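Local coordinates for regulatory protein SIR4 (Saccharomyces cerevisiae, PDB 4IAO) that takes part in transcriptional silencing in yeast, with this fragment, the Sir2-interacting (SID) domain, probably serving to bind the deacetylase Sir2, at residues C[81-86]-C[99-104]. Residues are numbered along the deposited sequence; the frame is centred on the assembly and turned at random.
Sequences KNILWR and TDLIEQ
Helices 74-87 and 95-103 form an antiparallel helical hairpin. Their short segments run at 173° to each other, with axes 10.9 Å apart. Ile83 and Leu101 lie level at the middle, their CA atoms the nearest pair. Leu101 faces the other helix, and its end meets the two branches of Ile83, the side chains crossing obliquely. Its CD2 lies 3.5 Å from Ile83 CG2, while its CD1 and CG both sit 3.8 Å from Ile83 CG1. Ile83 holds CG2 anti to its backbone N and CG1 beside that N. Leu101 also touches Ile87 one turn further along. On one flank Gln104 crosses to Asn82. Its CG takes the crowded position between backbone N and carbonyl carbon (chi1 70°), and the chain then extends straight. This brings Gln104 NE2 to 3.0 Å from Asn82 OD1 in a nearly straight hydrogen bond. The acceptor lies close to the Gln104 amide plane, but NE2 stands above the Asn82 carbonyl plane, and the two amides are turned 61° apart. An alanine in place of Asn82 would remove this acceptor and would probably leave the Gln104 side chain less firmly placed. Beyond Leu101, the extended Arg86 brings NH1 to 3.9 Å from Asp100 CB. The opposite charges do not touch: Arg86 NH1 and Asp100 OD2 are 4.6 Å apart. Asp100 OD1 accepts a hydrogen bond from Thr99 OG1 through its anti lone pair. The hairpin joins its helices through a buried aliphatic pair and one hydrogen bond between uncharged side-chain amides, with Arg86 and Asp100 likely adding only a loose electrostatic attraction.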
ATOM      1  N   LYS C  81     -21.963  21.968  -7.774  1.00 96.55           N
ATOM      2  CA  LYS C  81     -23.171  22.645  -7.330  1.00 92.80           C
ATOM      3  C   LYS C  81     -22.810  23.663  -6.256  1.00 90.31           C
ATOM      4  O   LYS C  81     -23.185  24.832  -6.346  1.00 92.38           O
ATOM      5  CB  LYS C  81     -24.184  21.623  -6.794  1.00101.99           C
ATOM      6  CG  LYS C  81     -25.601  22.155  -6.553  1.00 97.85           C
ATOM      7  CD  LYS C  81     -25.756  22.790  -5.172  1.00 99.00           C
ATOM      8  CE  LYS C  81     -25.371  21.824  -4.062  1.00111.88           C
ATOM      9  NZ  LYS C  81     -25.417  22.467  -2.718  1.00108.47           N
ATOM     10  N   ASN C  82     -22.066  23.216  -5.250  1.00 88.53           N
ATOM     11  CA  ASN C  82     -21.718  24.055  -4.106  1.00 94.87           C
ATOM     12  C   ASN C  82     -20.870  25.292  -4.438  1.00104.34           C
ATOM     13  O   ASN C  82     -20.977  26.321  -3.767  1.00 95.78           O
ATOM     14  CB  ASN C  82     -21.023  23.218  -3.036  1.00 90.59           C
ATOM     15  CG  ASN C  82     -21.451  23.595  -1.637  1.00107.78           C
ATOM     16  OD1 ASN C  82     -20.810  24.411  -0.975  1.00112.61           O
ATOM     17  ND2 ASN C  82     -22.548  23.005  -1.178  1.00113.29           N
ATOM     18  N   ILE C  83     -20.026  25.185  -5.465  1.00107.11           N
ATOM     19  CA  ILE C  83     -19.197  26.307  -5.929  1.00103.89           C
ATOM     20  C   ILE C  83     -20.021  27.316  -6.730  1.00104.23           C
ATOM     21  O   ILE C  83     -20.068  28.502  -6.388  1.00 99.40           O
ATOM     22  CB  ILE C  83     -17.987  25.858  -6.773  1.00100.24           C
ATOM     23  CG1 ILE C  83     -17.090  24.910  -5.984  1.00 93.72           C
ATOM     24  CG2 ILE C  83     -17.176  27.063  -7.207  1.00 94.88           C
ATOM     25  CD1 ILE C  83     -15.958  24.346  -6.808  1.00 88.77           C
ATOM     26  N   LEU C  84     -20.637  26.837  -7.812  1.00 95.38           N
ATOM     27  CA  LEU C  84     -21.459  27.662  -8.695  1.00 85.09           C
ATOM     28  C   LEU C  84     -22.470  28.503  -7.916  1.00 87.73           C
ATOM     29  O   LEU C  84     -22.883  29.566  -8.369  1.00 83.71           O
ATOM     30  CB  LEU C  84     -22.198  26.776  -9.706  1.00 86.29           C
ATOM     31  CG  LEU C  84     -21.680  26.757 -11.147  1.00 86.90           C
ATOM     32  CD1 LEU C  84     -20.175  26.648 -11.150  1.00 91.40           C
ATOM     33  CD2 LEU C  84     -22.291  25.615 -11.950  1.00 70.63           C
ATOM     34  N   TRP C  85     -22.865  28.022  -6.743  1.00 90.90           N
ATOM     35  CA  TRP C  85     -23.798  28.747  -5.889  1.00 94.49           C
ATOM     36  C   TRP C  85     -23.180  29.985  -5.251  1.00 94.59           C
ATOM     37  O   TRP C  85     -23.719  31.086  -5.361  1.00101.03           O
ATOM     38  CB  TRP C  85     -24.323  27.833  -4.791  1.00 93.96           C
ATOM     39  CG  TRP C  85     -25.390  28.464  -3.974  1.00 93.42           C
ATOM     40  CD1 TRP C  85     -25.285  28.924  -2.693  1.00100.05           C
ATOM     41  CD2 TRP C  85     -26.732  28.719  -4.386  1.00 90.44           C
ATOM     42  NE1 TRP C  85     -26.488  29.442  -2.278  1.00 95.86           N
ATOM     43  CE2 TRP C  85     -27.394  29.328  -3.301  1.00 99.63           C
ATOM     44  CE3 TRP C  85     -27.442  28.489  -5.569  1.00 89.27           C
ATOM     45  CZ2 TRP C  85     -28.731  29.709  -3.362  1.00107.27           C
ATOM     46  CZ3 TRP C  85     -28.770  28.865  -5.627  1.00 96.71           C
ATOM     47  CH2 TRP C  85     -29.402  29.468  -4.531  1.00 96.45           C
ATOM     48  N   ARG C  86     -22.052  29.798  -4.575  1.00 93.55           N
ATOM     49  CA  ARG C  86     -21.408  30.896  -3.869  1.00100.16           C
ATOM     50  C   ARG C  86     -20.731  31.859  -4.849  1.00 99.31           C
ATOM     51  O   ARG C  86     -20.424  32.998  -4.505  1.00 89.83           O
ATOM     52  CB  ARG C  86     -20.404  30.357  -2.846  1.00 90.46           C
ATOM     53  CG  ARG C  86     -20.172  31.291  -1.673  1.00107.11           C
ATOM     54  CD  ARG C  86     -19.290  30.666  -0.601  1.00113.75           C
ATOM     55  NE  ARG C  86     -19.157  31.551   0.556  1.00133.01           N
ATOM     56  CZ  ARG C  86     -18.462  31.260   1.651  1.00134.09           C
ATOM     57  NH1 ARG C  86     -17.824  30.100   1.752  1.00131.80           N
ATOM     58  NH2 ARG C  86     -18.406  32.132   2.650  1.00117.61           N
ATOM     59  N   THR C  99     -10.746  30.098  -0.156  1.00 99.94           N
ATOM     60  CA  THR C  99     -10.121  29.149   0.763  1.00105.18           C
ATOM     61  C   THR C  99     -11.156  28.133   1.217  1.00102.15           C
ATOM     62  O   THR C  99     -10.964  26.926   1.054  1.00 99.84           O
ATOM     63  CB  THR C  99      -9.490  29.819   2.011  1.00 96.87           C
ATOM     64  OG1 THR C  99     -10.515  30.352   2.859  1.00 85.80           O
ATOM     65  CG2 THR C  99      -8.519  30.913   1.607  1.00 90.40           C
ATOM     66  N   ASP C 100     -12.265  28.633   1.755  1.00101.96           N
ATOM     67  CA  ASP C 100     -13.345  27.771   2.227  1.00107.58           C
ATOM     68  C   ASP C 100     -13.944  26.961   1.081  1.00 97.09           C
ATOM     69  O   ASP C 100     -14.509  25.890   1.295  1.00 93.13           O
ATOM     70  CB  ASP C 100     -14.429  28.589   2.932  1.00111.75           C
ATOM     71  CG  ASP C 100     -13.953  29.176   4.252  1.00122.54           C
ATOM     72  OD1 ASP C 100     -12.735  29.425   4.393  1.00118.85           O
ATOM     73  OD2 ASP C 100     -14.800  29.392   5.147  1.00124.34           O
ATOM     74  N   LEU C 101     -13.810  27.471  -0.137  1.00 86.25           N
ATOM     75  CA  LEU C 101     -14.278  26.739  -1.304  1.00 95.08           C
ATOM     76  C   LEU C 101     -13.340  25.571  -1.624  1.00102.17           C
ATOM     77  O   LEU C 101     -13.787  24.510  -2.057  1.00111.42           O
ATOM     78  CB  LEU C 101     -14.422  27.678  -2.501  1.00 96.54           C
ATOM     79  CG  LEU C 101     -15.547  27.363  -3.492  1.00 99.40           C
ATOM     80  CD1 LEU C 101     -16.787  26.869  -2.767  1.00 91.74           C
ATOM     81  CD2 LEU C 101     -15.881  28.599  -4.305  1.00 92.86           C
ATOM     82  N   ILE C 102     -12.042  25.766  -1.401  1.00 97.90           N
ATOM     83  CA  ILE C 102     -11.068  24.699  -1.601  1.00 90.01           C
ATOM     84  C   ILE C 102     -11.135  23.670  -0.479  1.00 86.22           C
ATOM     85  O   ILE C 102     -11.228  22.467  -0.733  1.00 79.29           O
ATOM     86  CB  ILE C 102      -9.627  25.248  -1.646  1.00 99.75           C
ATOM     87  CG1 ILE C 102      -9.481  26.301  -2.741  1.00 95.12           C
ATOM     88  CG2 ILE C 102      -8.627  24.119  -1.871  1.00 91.68           C
ATOM     89  CD1 ILE C 102      -9.791  25.789  -4.111  1.00 99.29           C
ATOM     90  N   GLU C 103     -11.110  24.158   0.760  1.00 85.65           N
ATOM     91  CA  GLU C 103     -10.956  23.310   1.946  1.00 85.46           C
ATOM     92  C   GLU C 103     -12.061  22.274   2.146  1.00 90.69           C
ATOM     93  O   GLU C 103     -11.908  21.353   2.950  1.00 93.90           O
ATOM     94  CB  GLU C 103     -10.842  24.164   3.211  1.00 84.40           C
ATOM     95  CG  GLU C 103      -9.551  24.947   3.332  1.00 98.10           C
ATOM     96  CD  GLU C 103      -9.384  25.579   4.703  1.00109.36           C
ATOM     97  OE1 GLU C 103      -8.626  26.567   4.817  1.00106.08           O
ATOM     98  OE2 GLU C 103     -10.010  25.083   5.667  1.00 96.50           O
ATOM     99  N   GLN C 104     -13.170  22.424   1.432  1.00 84.92           N
ATOM    100  CA  GLN C 104     -14.274  21.485   1.586  1.00 87.35           C
ATOM    101  C   GLN C 104     -14.169  20.312   0.612  1.00 85.46           C
ATOM    102  O   GLN C 104     -15.011  19.415   0.623  1.00 80.08           O
ATOM    103  CB  GLN C 104     -15.625  22.192   1.455  1.00 97.33           C
ATOM    104  CG  GLN C 104     -15.960  22.684   0.057  1.00 94.78           C
ATOM    105  CD  GLN C 104     -17.295  23.412   0.011  1.00 99.72           C
ATOM    106  OE1 GLN C 104     -17.716  24.031   0.991  1.00 89.63           O
ATOM    107  NE2 GLN C 104     -17.968  23.334  -1.128  1.00 98.61           N
TER